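Local coordinates for protein monoglyceride lipase (PDB 4ZWN) that hydrolyses monoacylglycerols to free fatty acids and glycerol, with a strong preference for monounsaturated ones, and takes part in the breakdown of fatty acid ethyl esters, at residues E39-A44 with D95-G100; M81-L86 with K311-V316; N118-F123 with L151-Q156; G170-L175 with H237-R242. The protein carries 2 engineered substitutions. All coordinates share one frame; numbering follows the deposited sequence.

In the fold
Four contacts sample an alpha/beta-hydrolase from rim to core, and their chemistry changes with depth. Contact 1 is at the surface, where an arginine takes hold of the carbonyls of an edge hairpin. Contact 2, partly buried, is aromatic and joins helices 78-86 and 310-326, across the chain's centre from contacts 3 and 4. Buried contact 3 combines an apolar touch with one tyrosine-carboxylate bond. Contact 4, partly buried beside the probable nucleophile, Ser144, mixes apolar side chains with water bridges. Helix 113-134 ties contact 1 to contact 3 through the Arg97-Asp119 salt bridge; contacts 3 and 4 meet where Leu151 packs on Pro171 and Asn152 on Arg242.

Contact 1. Residues E39-A44 with D95-G100; sequences ENFDGA and DQRGAG
Arg97 reaches with the end of its guanidinium group into the turn of a beta hairpin, where Asp42 O receives both terminal nitrogens. The hairpin joins strands 37-41 and 44-51 at the margin of the alpha/beta-hydrolase sheet; Asp42 and Gly43, both with positive phi, form a tight two-residue turn of type I' geometry. NH1 of Arg97 lies 3.1 Å from Asp42 O, and NH2 of Arg97 is also 3.1 Å from that oxygen, so one carbonyl is gripped twice, from the same face of its plane. The bonds are bent, with N-H...O angles of 139°. Arg97 NH2 adds a weak bond to Phe41 O at 3.3 Å.

The carboxylate of Asp42 takes a looser part: its OD2 stands 3.9 Å from Arg97 NH2, well off the guanidinium plane, a long pairing of charges with no N-H aimed at it. A stronger ionic partner is Asp119 of helix 113-134, which takes NE and leaves the far end of the guanidinium for the hairpin. Further back, Arg97 occupies the second position of a type II turn from Gln96 to Ala99, and its chain runs extended until it bends at chi3 (-54°), turning the flat group to the carbonyls. Over one guanidinium face sits the methyl group of Ala44, its CB 3.4 Å from Arg97 NH1.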
# COMPACT_ATOMS: atom_id res chain seq x y z
N GLU A 39 14.02 -8.79 10.89
CA GLU A 39 15.29 -8.25 10.44
C GLU A 39 15.50 -6.85 11.00
O GLU A 39 14.60 -6.01 10.94
CB GLU A 39 15.36 -8.21 8.91
CG GLU A 39 16.58 -7.50 8.39
CD GLU A 39 16.78 -7.71 6.91
OE1 GLU A 39 16.28 -8.73 6.38
OE2 GLU A 39 17.43 -6.85 6.28
N ASN A 40 16.69 -6.61 11.54
CA ASN A 40 17.05 -5.32 12.12
C ASN A 40 17.62 -4.36 11.08
O ASN A 40 18.44 -4.74 10.24
CB ASN A 40 18.05 -5.52 13.26
CG ASN A 40 17.44 -6.19 14.47
OD1 ASN A 40 16.37 -6.79 14.40
ND2 ASN A 40 18.13 -6.09 15.60
N PHE A 41 17.18 -3.11 11.16
CA PHE A 41 17.70 -2.05 10.30
C PHE A 41 17.42 -0.68 10.90
O PHE A 41 16.28 -0.36 11.21
CB PHE A 41 17.10 -2.14 8.89
CG PHE A 41 17.49 -1.00 7.99
CD1 PHE A 41 18.72 -1.01 7.34
CD2 PHE A 41 16.63 0.06 7.77
CE1 PHE A 41 19.09 0.03 6.51
CE2 PHE A 41 16.99 1.11 6.94
CZ PHE A 41 18.23 1.10 6.31
N ASP A 42 18.48 0.11 11.05
CA ASP A 42 18.40 1.49 11.52
C ASP A 42 17.56 1.63 12.79
O ASP A 42 16.67 2.48 12.86
CB ASP A 42 17.84 2.39 10.41
CG ASP A 42 18.09 3.86 10.68
OD1 ASP A 42 19.05 4.17 11.42
OD2 ASP A 42 17.34 4.70 10.14
N GLY A 43 17.83 0.78 13.77
CA GLY A 43 17.21 0.89 15.08
C GLY A 43 15.79 0.39 15.16
O GLY A 43 15.02 0.83 16.02
N ALA A 44 15.42 -0.53 14.28
CA ALA A 44 14.09 -1.12 14.32
C ALA A 44 14.11 -2.59 13.91
O ALA A 44 14.87 -2.98 13.02
CB ALA A 44 13.13 -0.33 13.44
N ASP A 95 5.99 -5.03 7.90
CA ASP A 95 5.38 -4.03 8.75
C ASP A 95 6.33 -2.84 8.84
O ASP A 95 7.45 -2.98 9.32
CB ASP A 95 5.06 -4.59 10.14
CG ASP A 95 3.95 -5.64 10.12
OD1 ASP A 95 3.29 -5.79 9.07
OD2 ASP A 95 3.74 -6.30 11.16
N GLN A 96 5.89 -1.69 8.35
CA GLN A 96 6.75 -0.51 8.30
C GLN A 96 6.99 0.07 9.68
O GLN A 96 6.26 -0.24 10.63
CB GLN A 96 6.13 0.56 7.39
CG GLN A 96 5.83 0.09 5.98
CD GLN A 96 5.11 1.16 5.16
OE1 GLN A 96 5.66 2.22 4.90
NE2 GLN A 96 3.88 0.87 4.78
N ARG A 97 8.01 0.91 9.79
CA ARG A 97 8.31 1.60 11.04
C ARG A 97 7.11 2.42 11.49
O ARG A 97 6.60 3.26 10.75
CB ARG A 97 9.54 2.50 10.87
CG ARG A 97 10.06 3.10 12.17
CD ARG A 97 11.23 4.04 11.90
NE ARG A 97 12.29 3.38 11.13
CZ ARG A 97 13.40 2.89 11.66
NH1 ARG A 97 13.62 2.98 12.96
NH2 ARG A 97 14.30 2.31 10.88
N GLY A 98 6.64 2.15 12.71
CA GLY A 98 5.49 2.84 13.25
C GLY A 98 4.24 1.99 13.20
O GLY A 98 3.19 2.39 13.71
N ALA A 99 4.35 0.81 12.60
CA ALA A 99 3.19 -0.04 12.38
C ALA A 99 3.47 -1.51 12.67
O ALA A 99 4.62 -1.93 12.74
CB ALA A 99 2.69 0.12 10.95
N GLY A 100 2.40 -2.28 12.83
CA GLY A 100 2.49 -3.73 12.97
C GLY A 100 3.36 -4.19 14.13
O GLY A 100 3.41 -3.55 15.17

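Contact 2. Residues M81-L86 with K311-V316; sequences MDHLSL and KVFNTV
His83 and Phe313 form a T-shaped aromatic pair that joins helix 78-86 to the C-terminal helix 310-326, two of the helices that flank the central sheet of the alpha/beta-hydrolase fold. Almost all the surface buried here belongs to these two rings, which arrive from opposite directions. Phe313 offers its edge and His83 its face: the planes stand 70° apart, and the ring centroids are separated by 4.6 Å. Phe313 gets there because its CG is anti to the backbone N (chi1 177°), which sends the ring out from its helix toward the neighbouring one.

The imidazole is held in a definite rotation. Its ND1 is hydrogen-bonded to the carbonyl O of Arg79, one turn earlier in the same helix, which fixes the plane that Phe313 meets. Phe317 adds another edge-to-face partner and Tyr27 a further ring, so His83 sits among aromatic groups contributed by the N-terminal region and the last helix. Asn314 is peripheral: its OD1 comes no nearer than 4.5 Å to His83 NE2, too far for a hydrogen bond. Dispersion and the weak attraction of a C-H edge for a ring face therefore carry the contact. At its focus, Phe313 CE2 stands over the middle of the imidazole, 3.4 Å from His83 CE1 and 3.6 Å from His83 CG.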
# COMPACT_ATOMS: atom_id res chain seq x y z
N MET A 81 -1.72 -11.75 -1.22
CA MET A 81 -0.55 -12.61 -1.38
C MET A 81 -0.94 -14.06 -1.69
O MET A 81 -0.24 -14.75 -2.43
CB MET A 81 0.32 -12.55 -0.12
CG MET A 81 0.92 -11.18 0.13
SD MET A 81 2.10 -11.11 1.49
CE MET A 81 1.00 -11.28 2.90
N ASP A 82 -2.05 -14.51 -1.11
CA ASP A 82 -2.53 -15.86 -1.36
C ASP A 82 -2.92 -16.05 -2.82
O ASP A 82 -2.53 -17.03 -3.45
CB ASP A 82 -3.73 -16.18 -0.45
CG ASP A 82 -4.06 -17.66 -0.41
OD1 ASP A 82 -3.11 -18.48 -0.42
OD2 ASP A 82 -5.26 -18.01 -0.36
N HIS A 83 -3.68 -15.10 -3.36
CA HIS A 83 -4.11 -15.16 -4.76
C HIS A 83 -2.93 -14.99 -5.72
O HIS A 83 -2.88 -15.63 -6.76
CB HIS A 83 -5.18 -14.11 -5.05
CG HIS A 83 -6.55 -14.48 -4.56
ND1 HIS A 83 -6.87 -14.51 -3.22
CD2 HIS A 83 -7.67 -14.82 -5.23
CE1 HIS A 83 -8.14 -14.86 -3.08
NE2 HIS A 83 -8.65 -15.05 -4.29
N LEU A 84 -1.99 -14.12 -5.36
CA LEU A 84 -0.80 -13.94 -6.18
C LEU A 84 0.04 -15.22 -6.22
O LEU A 84 0.59 -15.58 -7.26
CB LEU A 84 0.05 -12.78 -5.65
CG LEU A 84 -0.45 -11.36 -5.94
CD1 LEU A 84 0.41 -10.33 -5.23
CD2 LEU A 84 -0.47 -11.10 -7.44
N SER A 85 0.12 -15.90 -5.08
CA SER A 85 0.88 -17.14 -4.97
C SER A 85 0.29 -18.22 -5.88
O SER A 85 1.02 -18.98 -6.50
CB SER A 85 0.90 -17.63 -3.52
OG SER A 85 1.64 -18.83 -3.39
N LEU A 86 -1.04 -18.25 -5.95
CA LEU A 86 -1.74 -19.22 -6.80
C LEU A 86 -1.56 -18.93 -8.29
O LEU A 86 -1.72 -19.83 -9.12
CB LEU A 86 -3.24 -19.23 -6.46
CG LEU A 86 -3.63 -19.83 -5.11
CD1 LEU A 86 -5.10 -19.59 -4.83
CD2 LEU A 86 -3.33 -21.32 -5.10
N LYS A 311 -16.90 -10.41 -4.60
CA LYS A 311 -17.22 -9.90 -5.93
C LYS A 311 -16.25 -8.79 -6.32
O LYS A 311 -15.67 -8.81 -7.41
CB LYS A 311 -18.66 -9.40 -5.99
CG LYS A 311 -19.06 -8.86 -7.35
CD LYS A 311 -20.43 -8.19 -7.29
CE LYS A 311 -20.83 -7.63 -8.64
NZ LYS A 311 -22.16 -6.97 -8.58
N VAL A 312 -16.07 -7.83 -5.41
CA VAL A 312 -15.17 -6.71 -5.65
C VAL A 312 -13.72 -7.18 -5.78
O VAL A 312 -13.02 -6.80 -6.72
CB VAL A 312 -15.26 -5.67 -4.52
CG1 VAL A 312 -14.13 -4.65 -4.64
CG2 VAL A 312 -16.61 -4.98 -4.56
N PHE A 313 -13.27 -8.01 -4.84
CA PHE A 313 -11.88 -8.46 -4.82
C PHE A 313 -11.51 -9.22 -6.09
O PHE A 313 -10.44 -9.01 -6.65
CB PHE A 313 -11.60 -9.33 -3.60
CG PHE A 313 -10.20 -9.88 -3.56
CD1 PHE A 313 -9.15 -9.11 -3.08
CD2 PHE A 313 -9.92 -11.16 -4.03
CE1 PHE A 313 -7.86 -9.60 -3.05
CE2 PHE A 313 -8.64 -11.65 -4.00
CZ PHE A 313 -7.60 -10.87 -3.51
N ASN A 314 -12.39 -10.11 -6.52
CA ASN A 314 -12.14 -10.90 -7.72
C ASN A 314 -11.96 -10.03 -8.95
O ASN A 314 -11.02 -10.22 -9.72
CB ASN A 314 -13.28 -11.91 -7.94
CG ASN A 314 -13.29 -13.01 -6.91
OD1 ASN A 314 -12.25 -13.35 -6.33
ND2 ASN A 314 -14.47 -13.57 -6.65
N THR A 315 -12.86 -9.06 -9.12
CA THR A 315 -12.79 -8.13 -10.24
C THR A 315 -11.51 -7.30 -10.17
O THR A 315 -10.82 -7.11 -11.18
CB THR A 315 -14.00 -7.17 -10.24
OG1 THR A 315 -15.22 -7.92 -10.24
CG2 THR A 315 -13.96 -6.26 -11.47
N VAL A 316 -11.19 -6.83 -8.97
CA VAL A 316 -10.02 -5.99 -8.76
C VAL A 316 -8.72 -6.77 -8.94
O VAL A 316 -7.81 -6.31 -9.63
CB VAL A 316 -10.07 -5.33 -7.36
CG1 VAL A 316 -8.73 -4.73 -7.01
CG2 VAL A 316 -11.16 -4.27 -7.31

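Contact 3. Residues N118-F123 with L151-Q156; sequences NDLEHF and LNYACQ
Tyr153 meets Leu120 and Glu121 because its chi1 of -171° swings the ring away from its own backbone N and out toward the neighbouring helix, while a bend at chi2 of Glu121 (-74°) folds the carboxylate back to receive the phenol. The hydroxyl then donates a short hydrogen bond, Tyr153 OH to Glu121 OE1 at 2.7 Å. It comes in from above the carboxylate plane, 43° out of it, although OE1 itself lies in the plane of the ring, at its edge. Glu121 OE2 comes close to Tyr153 CE1 at 3.2 Å, and it also accepts from Lys158 N just beyond the second helix, which steadies the carboxylate from its other oxygen. Nearer the CB end of the ring, Leu120 CD2 packs on Tyr153 CD1 at 3.5 Å. A phenylalanine in place of Tyr153 could keep the leucine contact, but Glu121 OE1 would probably lose its phenolic donor and the carboxylate its tie to the ring. The arrangement joins helix 113-134 to helix 145-156, the helix that follows the probable nucleophile elbow and forms the beta-alpha-beta crossover between strands 138-143 and 165-169 of the alpha/beta-hydrolase fold.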
# COMPACT_ATOMS: atom_id res chain seq x y z
N ASN A 118 13.82 5.56 3.55
CA ASN A 118 15.09 4.91 3.85
C ASN A 118 14.89 3.43 4.16
O ASN A 118 15.67 2.58 3.72
CB ASN A 118 15.80 5.60 5.01
CG ASN A 118 17.22 5.10 5.20
OD1 ASN A 118 18.00 5.04 4.25
ND2 ASN A 118 17.56 4.74 6.43
N ASP A 119 13.85 3.12 4.94
CA ASP A 119 13.51 1.73 5.22
C ASP A 119 13.09 1.03 3.93
O ASP A 119 13.42 -0.13 3.71
CB ASP A 119 12.38 1.64 6.25
CG ASP A 119 12.78 2.18 7.61
OD1 ASP A 119 13.99 2.24 7.90
OD2 ASP A 119 11.88 2.53 8.39
N LEU A 120 12.35 1.75 3.10
CA LEU A 120 11.86 1.20 1.84
C LEU A 120 13.01 0.82 0.91
O LEU A 120 13.01 -0.26 0.32
CB LEU A 120 10.92 2.19 1.14
CG LEU A 120 10.29 1.71 -0.17
CD1 LEU A 120 9.58 0.38 0.02
CD2 LEU A 120 9.32 2.76 -0.70
N GLU A 121 14.00 1.71 0.80
CA GLU A 121 15.16 1.44 -0.05
C GLU A 121 15.89 0.18 0.38
O GLU A 121 16.40 -0.57 -0.45
CB GLU A 121 16.13 2.63 -0.04
CG GLU A 121 15.57 3.93 -0.63
CD GLU A 121 15.46 3.91 -2.14
OE1 GLU A 121 15.74 2.86 -2.76
OE2 GLU A 121 15.10 4.96 -2.72
N HIS A 122 15.92 -0.06 1.69
CA HIS A 122 16.58 -1.24 2.24
C HIS A 122 15.92 -2.53 1.76
O HIS A 122 16.60 -3.49 1.40
CB HIS A 122 16.57 -1.21 3.76
CG HIS A 122 17.02 -2.50 4.39
ND1 HIS A 122 18.34 -2.86 4.49
CD2 HIS A 122 16.31 -3.52 4.92
CE1 HIS A 122 18.43 -4.04 5.07
NE2 HIS A 122 17.21 -4.47 5.34
N PHE A 123 14.59 -2.56 1.78
CA PHE A 123 13.84 -3.76 1.42
C PHE A 123 13.67 -3.89 -0.09
O PHE A 123 13.44 -4.99 -0.59
CB PHE A 123 12.48 -3.77 2.11
CG PHE A 123 12.56 -4.02 3.58
CD1 PHE A 123 12.78 -5.30 4.07
CD2 PHE A 123 12.44 -2.98 4.49
CE1 PHE A 123 12.86 -5.54 5.43
CE2 PHE A 123 12.52 -3.21 5.85
CZ PHE A 123 12.73 -4.49 6.32
N LEU A 151 3.63 5.63 -5.39
CA LEU A 151 3.65 6.56 -6.51
C LEU A 151 4.78 7.57 -6.36
O LEU A 151 5.35 8.02 -7.36
CB LEU A 151 2.30 7.29 -6.63
CG LEU A 151 1.10 6.40 -6.95
CD1 LEU A 151 -0.16 7.23 -7.08
CD2 LEU A 151 1.36 5.60 -8.23
N ASN A 152 5.11 7.93 -5.13
CA ASN A 152 6.21 8.85 -4.88
C ASN A 152 7.57 8.20 -5.12
O ASN A 152 8.49 8.84 -5.62
CB ASN A 152 6.14 9.41 -3.46
CG ASN A 152 5.28 10.66 -3.37
OD1 ASN A 152 5.70 11.75 -3.77
ND2 ASN A 152 4.08 10.51 -2.84
N TYR A 153 7.69 6.92 -4.77
CA TYR A 153 8.93 6.19 -5.01
C TYR A 153 9.25 6.19 -6.50
O TYR A 153 10.42 6.28 -6.89
CB TYR A 153 8.86 4.76 -4.48
CG TYR A 153 10.20 4.05 -4.52
CD1 TYR A 153 11.08 4.13 -3.45
CD2 TYR A 153 10.58 3.31 -5.63
CE1 TYR A 153 12.31 3.49 -3.48
CE2 TYR A 153 11.81 2.66 -5.68
CZ TYR A 153 12.67 2.76 -4.60
OH TYR A 153 13.89 2.12 -4.64
N ALA A 154 8.21 6.10 -7.32
CA ALA A 154 8.37 6.16 -8.77
C ALA A 154 8.98 7.49 -9.23
O ALA A 154 9.51 7.59 -10.33
CB ALA A 154 7.04 5.92 -9.46
N CYS A 155 8.89 8.51 -8.39
CA CYS A 155 9.43 9.83 -8.72
C CYS A 155 10.78 10.08 -8.05
O CYS A 155 11.61 10.81 -8.59
CB CYS A 155 8.45 10.93 -8.32
SG CYS A 155 6.83 10.82 -9.11
N GLN A 156 11.00 9.47 -6.89
CA GLN A 156 12.15 9.82 -6.06
C GLN A 156 13.01 8.63 -5.66
O GLN A 156 14.09 8.82 -5.09
CB GLN A 156 11.67 10.55 -4.80
CG GLN A 156 11.02 9.64 -3.78
CD GLN A 156 10.48 10.40 -2.59
OE1 GLN A 156 9.49 11.11 -2.69
NE2 GLN A 156 11.15 10.26 -1.45

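Contact 4. Residues G170-L175 with H237-R242; sequences GPLIIL and HDFMQR
Two waters span Leu172 and Phe239 and, one residue on, Ile173 and Met240, linking carbonyl to carbonyl with no direct hydrogen bond between the segments. The first water donates to Leu172 O at 2.9 Å and to Phe239 O at 2.7 Å; the second does the same for Ile173 O and Met240 O. Both protons of each water are thus spent on acceptors that could not pair with one another, and successive residues of a loop are matched to successive residues of a helix.

Apolar side chains pack beside these bridges. Leu172 and Phe239 cross obliquely, with Leu172 CD2 3.4 Å from Phe239 CD1. Phe239 has chi1 near +60°, between backbone N and carbonyl carbon, a cramped setting for a helical aromatic, and its side chain also touches Met145.

Loop 170-175 follows strand 165-169 of the alpha/beta-hydrolase sheet, and helix 233-248 belongs to the long insertion before strand 264-269, which probably forms the cap, as in related monoglyceride lipases. Leu172 brings the contact to the catalytic centre: its side chain is about 4 Å, between nearest atoms, from that of Ser144, the inferred nucleophile, and its backbone is hydrogen-bonded to that of the same serine.

Nearer the outside, Leu175 crosses Met240 at about a right angle. Bends at chi2 and chi3 curl the methionine back toward the loop, placing its CE 3.6 Å and its SD 3.8 Å from Leu175 CD1. With an alanine here in place of Leu175 the isobutyl branch is gone, and the thioether end of Met240 would probably lose its packing partner on the loop and be freer to turn.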
# COMPACT_ATOMS: atom_id res chain seq x y z
N GLY A 170 -6.13 2.68 -4.36
CA GLY A 170 -6.71 3.88 -3.78
C GLY A 170 -5.68 4.73 -3.07
O GLY A 170 -5.78 4.94 -1.86
N PRO A 171 -4.66 5.20 -3.80
CA PRO A 171 -3.51 5.86 -3.17
C PRO A 171 -3.90 7.13 -2.43
O PRO A 171 -4.77 7.87 -2.88
CB PRO A 171 -2.60 6.18 -4.36
CG PRO A 171 -3.52 6.28 -5.52
CD PRO A 171 -4.59 5.25 -5.27
N LEU A 172 -3.25 7.36 -1.29
CA LEU A 172 -3.50 8.57 -0.51
C LEU A 172 -2.89 9.77 -1.20
O LEU A 172 -1.70 10.06 -1.03
CB LEU A 172 -2.95 8.43 0.90
CG LEU A 172 -3.07 9.67 1.80
CD1 LEU A 172 -4.52 10.05 1.99
CD2 LEU A 172 -2.40 9.43 3.13
N ILE A 173 -3.70 10.46 -2.00
CA ILE A 173 -3.27 11.69 -2.64
C ILE A 173 -4.01 12.86 -1.99
O ILE A 173 -3.39 13.75 -1.41
CB ILE A 173 -3.50 11.65 -4.16
CG1 ILE A 173 -2.65 10.53 -4.78
CG2 ILE A 173 -3.16 12.98 -4.80
CD1 ILE A 173 -2.73 10.43 -6.29
N ILE A 174 -5.34 12.85 -2.08
CA ILE A 174 -6.16 13.79 -1.33
C ILE A 174 -7.29 13.06 -0.61
O ILE A 174 -7.92 12.17 -1.17
CB ILE A 174 -6.77 14.88 -2.22
CG1 ILE A 174 -7.39 14.26 -3.48
CG2 ILE A 174 -5.73 15.92 -2.58
CD1 ILE A 174 -8.27 15.21 -4.26
N LEU A 175 -7.54 13.45 0.63
CA LEU A 175 -8.67 12.90 1.37
C LEU A 175 -9.99 13.28 0.71
O LEU A 175 -10.11 14.35 0.11
CB LEU A 175 -8.65 13.38 2.83
CG LEU A 175 -7.47 12.95 3.70
CD1 LEU A 175 -7.60 13.54 5.10
CD2 LEU A 175 -7.39 11.44 3.75
N HIS A 237 1.41 14.10 9.31
CA HIS A 237 1.75 15.24 8.46
C HIS A 237 2.52 14.80 7.22
O HIS A 237 2.26 15.28 6.12
CB HIS A 237 2.59 16.25 9.24
CG HIS A 237 3.14 17.37 8.40
ND1 HIS A 237 4.30 17.24 7.67
CD2 HIS A 237 2.70 18.63 8.20
CE1 HIS A 237 4.55 18.38 7.04
NE2 HIS A 237 3.59 19.24 7.35
N ASP A 238 3.45 13.88 7.42
CA ASP A 238 4.36 13.50 6.36
C ASP A 238 3.69 12.73 5.23
O ASP A 238 4.02 12.93 4.07
CB ASP A 238 5.53 12.70 6.94
CG ASP A 238 6.55 13.59 7.62
OD1 ASP A 238 6.26 14.79 7.77
OD2 ASP A 238 7.63 13.09 8.01
N PHE A 239 2.73 11.85 5.55
CA PHE A 239 2.06 11.16 4.46
C PHE A 239 0.88 11.98 3.93
O PHE A 239 0.42 11.75 2.82
CB PHE A 239 1.62 9.73 4.86
CG PHE A 239 0.65 9.64 6.02
CD1 PHE A 239 -0.62 10.16 5.93
CD2 PHE A 239 1.00 8.93 7.16
CE1 PHE A 239 -1.51 10.04 6.98
CE2 PHE A 239 0.11 8.80 8.21
CZ PHE A 239 -1.15 9.35 8.12
N MET A 240 0.41 12.94 4.72
CA MET A 240 -0.61 13.86 4.22
C MET A 240 0.02 14.79 3.19
O MET A 240 -0.55 15.01 2.12
CB MET A 240 -1.24 14.67 5.36
CG MET A 240 -2.22 13.89 6.21
SD MET A 240 -3.77 13.53 5.36
CE MET A 240 -4.37 15.19 5.08
N GLN A 241 1.19 15.31 3.52
CA GLN A 241 1.92 16.21 2.63
C GLN A 241 2.41 15.46 1.40
O GLN A 241 2.42 15.99 0.29
CB GLN A 241 3.10 16.85 3.36
CG GLN A 241 3.93 17.78 2.49
CD GLN A 241 5.04 18.46 3.28
OE1 GLN A 241 5.94 17.81 3.80
NE2 GLN A 241 4.97 19.78 3.37
N ARG A 242 2.82 14.21 1.63
CA ARG A 242 3.28 13.31 0.58
C ARG A 242 2.30 13.28 -0.59
O ARG A 242 2.69 13.48 -1.74
CB ARG A 242 3.47 11.90 1.14
CG ARG A 242 4.43 11.04 0.37
CD ARG A 242 5.43 10.39 1.32
NE ARG A 242 4.78 9.48 2.26
CZ ARG A 242 5.12 9.37 3.54
NH1 ARG A 242 6.10 10.11 4.04
NH2 ARG A 242 4.48 8.51 4.32
O HOH W 1 0.44 9.77 0.95
O HOH W 2 -2.90 14.01 1.40